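PDB 5E1V: polyketide synthase PksL from Bacillus subtilis, which probably dehydrates beta-hydroxyacyl chains carried on acyl carrier protein during bacillaene assembly, through the monomeric dehydratase domain seen here. Local coordinates for residues L192-S196 against L229-T235; E211-L216 against T270-V274. All blocks are in the same frame, centred on the assembly; numbering follows the deposited sequence.

How the contacts relate
Both contacts belong to the C-terminal half of a double hot-dog dehydratase, and they illustrate how this fold combines a helix packed on strands with strand-to-strand pairing. Contact 1 sets helix 190-203 against the start of strand 232-245; contact 2 pairs the start of strand 215-225 with the C-terminal end of strand 262-273. Their centres lie 21 Å apart and their nearest atoms about 8 Å apart, without touching. Strand 248-256 joins them, running between strands 262-273 and 232-245. The four segments alternate along the chain. Segment 192-196 includes Asp194, in the motif that in related dehydratases supplies the active-site aspartate; contact 2 lies farther from the centre of the chain.

Contact 1: L192-S196 against L229-T235; sequences LIDGS and LQTDCMT
The hot-dog helix into which the HPxLxD-type motif of dehydratases runs rests through Leu192, Ile193 and Ser196 on the loop and strand of 229-235. The short axes of helix 192-196 and strand 232-235 approach to 9.6 Å and run roughly parallel, 26° apart. At the helix's leading end, Leu192 is directed toward the incoming loop. Its CD1 lies 3.6 Å from Asp232 N and 3.7 Å from Gln230 C, meeting backbone more than side chains, while CD2 reaches alongside the CA of Asp232. Ile193 sends its CD1 to within 4.1 Å of Leu229 CD1, the two side chains crossing at about a right angle; Phe255 and Val263 lie against Leu229 as well. One turn on, the packing becomes polar. Thr235 OG1 donates to Ser196 OG at 2.8 Å, and that hydroxyl in turn donates a hydrogen bond to Leu192 O, 2.9 Å away. With OG beside the backbone N (chi1 -65°), the Ser196 hydroxyl can turn back to the preceding helical turn and still meet the strand. Ser196 N also bonds Leu192 O at 3.1 Å, and the two donors arrive from opposite faces of the carbonyl plane. Cys233 SG lies 4.4 Å from Leu192 CB, between the apolar and polar ends. On the same helix, Asp194 OD2 takes a weak hydrogen bond from His152 NE2. The chain of hydrogen bonds from Thr235 through Ser196 to Leu192 O thus gives the buried Ser196 hydroxyl both an acceptor and a donor, and ties the strand to the helix bearing Asp194.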
ATOM      1  N   LEU A 192      -6.163   2.556   3.566  1.00 14.51           N
ATOM      2  CA  LEU A 192      -6.984   1.865   2.580  1.00 15.78           C
ATOM      3  C   LEU A 192      -6.148   0.861   1.813  1.00 16.02           C
ATOM      4  O   LEU A 192      -6.583  -0.246   1.604  1.00 15.98           O
ATOM      5  CB  LEU A 192      -7.592   2.891   1.679  1.00 17.27           C
ATOM      6  CG  LEU A 192      -8.653   3.867   2.233  1.00 15.88           C
ATOM      7  CD1 LEU A 192      -9.160   4.724   1.143  1.00 15.99           C
ATOM      8  CD2 LEU A 192      -9.787   3.076   2.872  1.00 17.41           C
ATOM      9  N   ILE A 193      -4.939   1.249   1.366  1.00 17.13           N
ATOM     10  CA  ILE A 193      -4.139   0.351   0.545  1.00 15.56           C
ATOM     11  C   ILE A 193      -3.605  -0.789   1.463  1.00 15.76           C
ATOM     12  O   ILE A 193      -3.757  -1.950   1.140  1.00 16.30           O
ATOM     13  CB  ILE A 193      -2.947   1.013  -0.177  1.00 15.77           C
ATOM     14  CG1 ILE A 193      -3.324   2.341  -0.896  1.00 16.00           C
ATOM     15  CG2 ILE A 193      -2.382  -0.020  -1.174  1.00 14.86           C
ATOM     16  CD1 ILE A 193      -4.489   2.288  -1.814  1.00 15.97           C
ATOM     17  N   ASP A 194      -3.041  -0.463   2.623  1.00 15.48           N
ATOM     18  CA  ASP A 194      -2.575  -1.510   3.502  1.00 15.45           C
ATOM     19  C   ASP A 194      -3.718  -2.491   3.889  1.00 16.09           C
ATOM     20  O   ASP A 194      -3.548  -3.723   3.913  1.00 16.62           O
ATOM     21  CB  ASP A 194      -1.789  -0.946   4.703  1.00 16.13           C
ATOM     22  CG  ASP A 194      -1.225  -2.017   5.557  1.00 16.55           C
ATOM     23  OD1 ASP A 194      -0.188  -2.651   5.156  1.00 16.56           O
ATOM     24  OD2 ASP A 194      -1.881  -2.282   6.599  1.00 18.14           O
ATOM     25  N   GLY A 195      -4.865  -1.926   4.242  1.00 16.95           N
ATOM     26  CA  GLY A 195      -6.053  -2.736   4.603  1.00 17.05           C
ATOM     27  C   GLY A 195      -6.437  -3.702   3.486  1.00 19.68           C
ATOM     28  O   GLY A 195      -6.898  -4.823   3.739  1.00 21.55           O
ATOM     29  N   SER A 196      -6.248  -3.270   2.244  1.00 17.98           N
ATOM     30  CA  SER A 196      -6.517  -4.097   1.096  1.00 19.23           C
ATOM     31  C   SER A 196      -5.540  -5.293   0.994  1.00 22.73           C
ATOM     32  O   SER A 196      -5.998  -6.410   0.633  1.00 24.08           O
ATOM     33  CB  SER A 196      -6.496  -3.279  -0.189  1.00 17.40           C
ATOM     34  OG  SER A 196      -7.548  -2.282  -0.264  1.00 18.34           O
ATOM     35  N   LEU A 229      -7.998   7.619  -3.952  1.00 13.41           N
ATOM     36  CA  LEU A 229      -8.623   6.800  -2.946  1.00 15.82           C
ATOM     37  C   LEU A 229      -8.345   7.385  -1.585  1.00 17.61           C
ATOM     38  O   LEU A 229      -7.275   7.209  -1.071  1.00 15.18           O
ATOM     39  CB  LEU A 229      -8.072   5.372  -2.997  1.00 16.65           C
ATOM     40  CG  LEU A 229      -8.297   4.733  -4.340  1.00 17.56           C
ATOM     41  CD1 LEU A 229      -7.366   3.504  -4.502  1.00 15.71           C
ATOM     42  CD2 LEU A 229      -9.715   4.310  -4.433  1.00 18.30           C
ATOM     43  N   GLN A 230      -9.337   8.055  -0.998  1.00 17.23           N
ATOM     44  CA  GLN A 230      -9.098   8.880   0.191  1.00 19.24           C
ATOM     45  C   GLN A 230      -9.776   8.408   1.463  1.00 19.11           C
ATOM     46  O   GLN A 230      -9.114   8.259   2.486  1.00 18.85           O
ATOM     47  CB  GLN A 230      -9.537  10.294  -0.079  1.00 18.83           C
ATOM     48  CG  GLN A 230      -8.959  10.897  -1.353  1.00 20.86           C
ATOM     49  CD  GLN A 230      -9.303  12.318  -1.556  1.00 22.97           C
ATOM     50  OE1 GLN A 230     -10.274  12.611  -2.208  1.00 24.80           O
ATOM     51  NE2 GLN A 230      -8.447  13.223  -1.118  1.00 22.62           N
ATOM     52  N   THR A 231     -11.109   8.188   1.382  1.00 20.01           N
ATOM     53  CA  THR A 231     -11.970   7.838   2.540  1.00 22.37           C
ATOM     54  C   THR A 231     -12.401   6.388   2.625  1.00 24.01           C
ATOM     55  O   THR A 231     -12.623   5.822   3.746  1.00 20.74           O
ATOM     56  CB  THR A 231     -13.207   8.729   2.530  1.00 26.70           C
ATOM     57  OG1 THR A 231     -13.730   8.771   1.174  1.00 24.67           O
ATOM     58  CG2 THR A 231     -12.868  10.133   2.893  1.00 26.33           C
ATOM     59  N   ASP A 232     -12.559   5.765   1.455  1.00 21.64           N
ATOM     60  CA  ASP A 232     -13.190   4.442   1.404  1.00 23.71           C
ATOM     61  C   ASP A 232     -12.914   3.838   0.047  1.00 22.54           C
ATOM     62  O   ASP A 232     -12.616   4.582  -0.891  1.00 23.28           O
ATOM     63  CB  ASP A 232     -14.745   4.551   1.663  1.00 25.07           C
ATOM     64  CG  ASP A 232     -15.465   5.393   0.620  1.00 24.59           C
ATOM     65  OD1 ASP A 232     -15.545   6.619   0.764  1.00 25.11           O
ATOM     66  OD2 ASP A 232     -15.861   4.844  -0.427  1.00 28.21           O
ATOM     67  N   CYS A 233     -13.021   2.498  -0.061  1.00 23.80           N
ATOM     68  CA  CYS A 233     -13.044   1.899  -1.345  1.00 22.98           C
ATOM     69  C   CYS A 233     -13.621   0.531  -1.213  1.00 25.18           C
ATOM     70  O   CYS A 233     -13.765  -0.013  -0.075  1.00 21.08           O
ATOM     71  CB  CYS A 233     -11.614   1.834  -1.918  1.00 24.07           C
ATOM     72  SG  CYS A 233     -10.469   0.889  -0.899  1.00 21.12           S
ATOM     73  N   MET A 234     -13.915  -0.049  -2.383  1.00 26.08           N
ATOM     74  CA  MET A 234     -14.260  -1.423  -2.468  1.00 25.36           C
ATOM     75  C   MET A 234     -13.143  -2.142  -3.213  1.00 24.82           C
ATOM     76  O   MET A 234     -12.907  -1.881  -4.376  1.00 27.66           O
ATOM     77  CB  MET A 234     -15.611  -1.575  -3.182  1.00 28.53           C
ATOM     78  CG  MET A 234     -16.782  -0.896  -2.445  1.00 31.74           C
ATOM     79  SD  MET A 234     -17.383  -2.023  -1.165  1.00 36.48           S
ATOM     80  CE  MET A 234     -18.641  -1.021  -0.368  1.00 39.86           C
ATOM     81  N   THR A 235     -12.452  -3.030  -2.533  1.00 22.58           N
ATOM     82  CA  THR A 235     -11.350  -3.778  -3.171  1.00 21.55           C
ATOM     83  C   THR A 235     -11.680  -5.239  -3.494  1.00 21.04           C
ATOM     84  O   THR A 235     -11.972  -6.067  -2.596  1.00 22.18           O
ATOM     85  CB  THR A 235     -10.084  -3.795  -2.321  1.00 18.96           C
ATOM     86  OG1 THR A 235      -9.750  -2.453  -1.987  1.00 19.85           O
ATOM     87  CG2 THR A 235      -8.948  -4.510  -3.066  1.00 21.01           C
TER

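Contact 2: E211-L216 against T270-V274; sequences EQRLYL and TSKLV
Glu211 OE2, in a side chain that lies against Leu273, is gripped twice by Arg213, whose backbone N stands 2.7 Å away and NE 2.6 Å away. Its NH2 donates to Glu211 OE1 at 2.6 Å, so the guanidinium holds the carboxylate side-on. The glutamate lies near the guanidinium plane, but NE and NH2 meet the carboxylate from above its own, the backbone N from the anti side. Leu273 packs on this salt-bridged pair: CD1 comes 3.5 Å from Arg213 CB, and CD2 lies over one face of the guanidinium. Leu273, its CG turned away from its own N (chi1 -170°), also brings CD1 over the Tyr215 ring, 3.9 Å from its centroid and 23° off the normal, a CH-pi contact. Tyr215 and Leu273 lie on one face of the antiparallel pairing between strands 215-225 and 262-273 of the C-terminal hot dog, as a non-hydrogen-bonded pair; Leu216 and Lys272 are the hydrogen-bonded one, with Leu216 N to Lys272 O at 3.0 Å and Lys272 N to Leu216 O at 2.8 Å. Beyond them Val274 N gives Leu214 O a nearly straight bond of 2.7 Å. On the sheet face opposite Tyr215, Leu216 CD1 packs on Val274 CG2.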
ATOM      1  N   GLU A 211       1.293 -21.370   7.607  1.00 39.60           N
ATOM      2  CA  GLU A 211       2.547 -20.667   7.878  1.00 36.44           C
ATOM      3  C   GLU A 211       2.222 -19.462   8.752  1.00 36.45           C
ATOM      4  O   GLU A 211       1.269 -18.751   8.419  1.00 32.84           O
ATOM      5  CB  GLU A 211       3.181 -20.269   6.532  1.00 39.02           C
ATOM      6  CG  GLU A 211       4.334 -19.272   6.599  1.00 38.13           C
ATOM      7  CD  GLU A 211       5.463 -19.791   7.442  1.00 39.66           C
ATOM      8  OE1 GLU A 211       6.220 -20.638   6.918  1.00 39.27           O
ATOM      9  OE2 GLU A 211       5.577 -19.382   8.633  1.00 33.80           O
ATOM     10  N   GLN A 212       2.963 -19.216   9.855  1.00 33.50           N
ATOM     11  CA  GLN A 212       2.699 -18.011  10.655  1.00 37.23           C
ATOM     12  C   GLN A 212       3.709 -16.836  10.494  1.00 35.63           C
ATOM     13  O   GLN A 212       3.452 -15.779  11.073  1.00 38.64           O
ATOM     14  CB  GLN A 212       2.526 -18.299  12.175  1.00 40.16           C
ATOM     15  CG  GLN A 212       1.527 -19.363  12.597  1.00 40.23           C
ATOM     16  CD  GLN A 212       0.048 -18.925  12.597  1.00 41.91           C
ATOM     17  OE1 GLN A 212      -0.383 -18.130  13.438  1.00 42.32           O
ATOM     18  NE2 GLN A 212      -0.752 -19.512  11.706  1.00 41.36           N
ATOM     19  N   ARG A 213       4.828 -17.012   9.788  1.00 31.62           N
ATOM     20  CA  ARG A 213       5.780 -15.913   9.565  1.00 33.97           C
ATOM     21  C   ARG A 213       5.123 -14.946   8.614  1.00 34.86           C
ATOM     22  O   ARG A 213       4.500 -15.386   7.655  1.00 38.12           O
ATOM     23  CB  ARG A 213       7.062 -16.341   8.866  1.00 36.24           C
ATOM     24  CG  ARG A 213       8.258 -16.610   9.754  1.00 41.94           C
ATOM     25  CD  ARG A 213       8.301 -18.053  10.143  1.00 39.50           C
ATOM     26  NE  ARG A 213       8.125 -18.980   9.021  1.00 42.71           N
ATOM     27  CZ  ARG A 213       9.093 -19.640   8.376  1.00 46.03           C
ATOM     28  NH1 ARG A 213      10.368 -19.515   8.721  1.00 47.21           N
ATOM     29  NH2 ARG A 213       8.772 -20.458   7.373  1.00 48.01           N
ATOM     30  N   LEU A 214       5.302 -13.648   8.842  1.00 31.50           N
ATOM     31  CA  LEU A 214       4.674 -12.643   7.999  1.00 29.85           C
ATOM     32  C   LEU A 214       5.290 -12.558   6.615  1.00 26.11           C
ATOM     33  O   LEU A 214       6.475 -12.873   6.427  1.00 25.97           O
ATOM     34  CB  LEU A 214       4.809 -11.275   8.695  1.00 29.34           C
ATOM     35  CG  LEU A 214       4.199 -11.157  10.086  1.00 28.15           C
ATOM     36  CD1 LEU A 214       4.604  -9.848  10.766  1.00 27.87           C
ATOM     37  CD2 LEU A 214       2.685 -11.289  10.031  1.00 27.53           C
ATOM     38  N   TYR A 215       4.516 -12.080   5.636  1.00 24.07           N
ATOM     39  CA  TYR A 215       5.058 -11.774   4.326  1.00 24.79           C
ATOM     40  C   TYR A 215       4.994 -10.237   4.146  1.00 25.20           C
ATOM     41  O   TYR A 215       3.896  -9.711   4.138  1.00 20.49           O
ATOM     42  CB  TYR A 215       4.224 -12.389   3.198  1.00 27.21           C
ATOM     43  CG  TYR A 215       4.144 -13.883   3.218  1.00 29.29           C
ATOM     44  CD1 TYR A 215       4.883 -14.650   2.307  1.00 30.81           C
ATOM     45  CD2 TYR A 215       3.331 -14.533   4.146  1.00 32.81           C
ATOM     46  CE1 TYR A 215       4.839 -16.043   2.330  1.00 30.08           C
ATOM     47  CE2 TYR A 215       3.276 -15.912   4.181  1.00 33.13           C
ATOM     48  CZ  TYR A 215       4.032 -16.660   3.268  1.00 35.93           C
ATOM     49  OH  TYR A 215       3.966 -18.044   3.287  1.00 42.36           O
ATOM     50  N   LEU A 216       6.134  -9.589   3.946  1.00 27.18           N
ATOM     51  CA  LEU A 216       6.199  -8.110   3.782  1.00 24.64           C
ATOM     52  C   LEU A 216       6.303  -7.748   2.318  1.00 24.33           C
ATOM     53  O   LEU A 216       6.765  -8.571   1.489  1.00 20.41           O
ATOM     54  CB  LEU A 216       7.397  -7.572   4.523  1.00 26.18           C
ATOM     55  CG  LEU A 216       7.263  -7.707   6.053  1.00 29.56           C
ATOM     56  CD1 LEU A 216       8.505  -7.105   6.688  1.00 30.10           C
ATOM     57  CD2 LEU A 216       5.992  -7.102   6.649  1.00 29.79           C
ATOM     58  N   THR A 270       3.560  -8.339  -4.859  1.00 21.32           N
ATOM     59  CA  THR A 270       4.420  -9.462  -4.407  1.00 20.28           C
ATOM     60  C   THR A 270       5.013  -9.130  -3.027  1.00 22.63           C
ATOM     61  O   THR A 270       5.677  -8.067  -2.828  1.00 16.22           O
ATOM     62  CB  THR A 270       5.637  -9.681  -5.323  1.00 21.42           C
ATOM     63  OG1 THR A 270       5.240  -9.680  -6.720  1.00 26.20           O
ATOM     64  CG2 THR A 270       6.333 -11.000  -4.962  1.00 23.15           C
ATOM     65  N   SER A 271       4.876 -10.085  -2.103  1.00 23.27           N
ATOM     66  CA  SER A 271       5.444 -10.016  -0.776  1.00 20.09           C
ATOM     67  C   SER A 271       6.284 -11.269  -0.485  1.00 23.90           C
ATOM     68  O   SER A 271       6.137 -12.306  -1.146  1.00 19.71           O
ATOM     69  CB  SER A 271       4.285  -9.941   0.242  1.00 20.48           C
ATOM     70  OG  SER A 271       3.482  -8.796   0.007  1.00 17.04           O
ATOM     71  N   LYS A 272       7.160 -11.160   0.499  1.00 25.54           N
ATOM     72  CA  LYS A 272       8.179 -12.193   0.739  1.00 27.88           C
ATOM     73  C   LYS A 272       8.188 -12.555   2.185  1.00 27.20           C
ATOM     74  O   LYS A 272       8.061 -11.695   3.053  1.00 19.93           O
ATOM     75  CB  LYS A 272       9.559 -11.717   0.347  1.00 28.23           C
ATOM     76  CG  LYS A 272      10.693 -12.757   0.528  1.00 33.36           C
ATOM     77  CD  LYS A 272      12.050 -12.203   0.114  1.00 37.61           C
ATOM     78  CE  LYS A 272      12.710 -11.442   1.256  1.00 42.71           C
ATOM     79  NZ  LYS A 272      13.812 -10.536   0.790  1.00 47.68           N
ATOM     80  N   LEU A 273       8.287 -13.854   2.446  1.00 24.27           N
ATOM     81  CA  LEU A 273       8.310 -14.354   3.806  1.00 28.91           C
ATOM     82  C   LEU A 273       9.404 -13.752   4.647  1.00 23.94           C
ATOM     83  O   LEU A 273      10.564 -13.690   4.209  1.00 24.35           O
ATOM     84  CB  LEU A 273       8.527 -15.891   3.729  1.00 32.37           C
ATOM     85  CG  LEU A 273       8.392 -16.782   4.934  1.00 32.43           C
ATOM     86  CD1 LEU A 273       6.958 -16.884   5.407  1.00 30.08           C
ATOM     87  CD2 LEU A 273       8.888 -18.141   4.458  1.00 36.13           C
ATOM     88  N   VAL A 274       9.053 -13.334   5.871  1.00 25.53           N
ATOM     89  CA  VAL A 274      10.048 -12.963   6.865  1.00 27.94           C
ATOM     90  C   VAL A 274      10.616 -14.221   7.652  1.00 31.03           C
ATOM     91  O   VAL A 274      11.786 -14.622   7.389  1.00 30.25           O
ATOM     92  CB  VAL A 274       9.518 -11.879   7.846  1.00 28.25           C
ATOM     93  CG1 VAL A 274      10.601 -11.577   8.880  1.00 30.19           C
ATOM     94  CG2 VAL A 274       9.156 -10.583   7.110  1.00 29.41           C
TER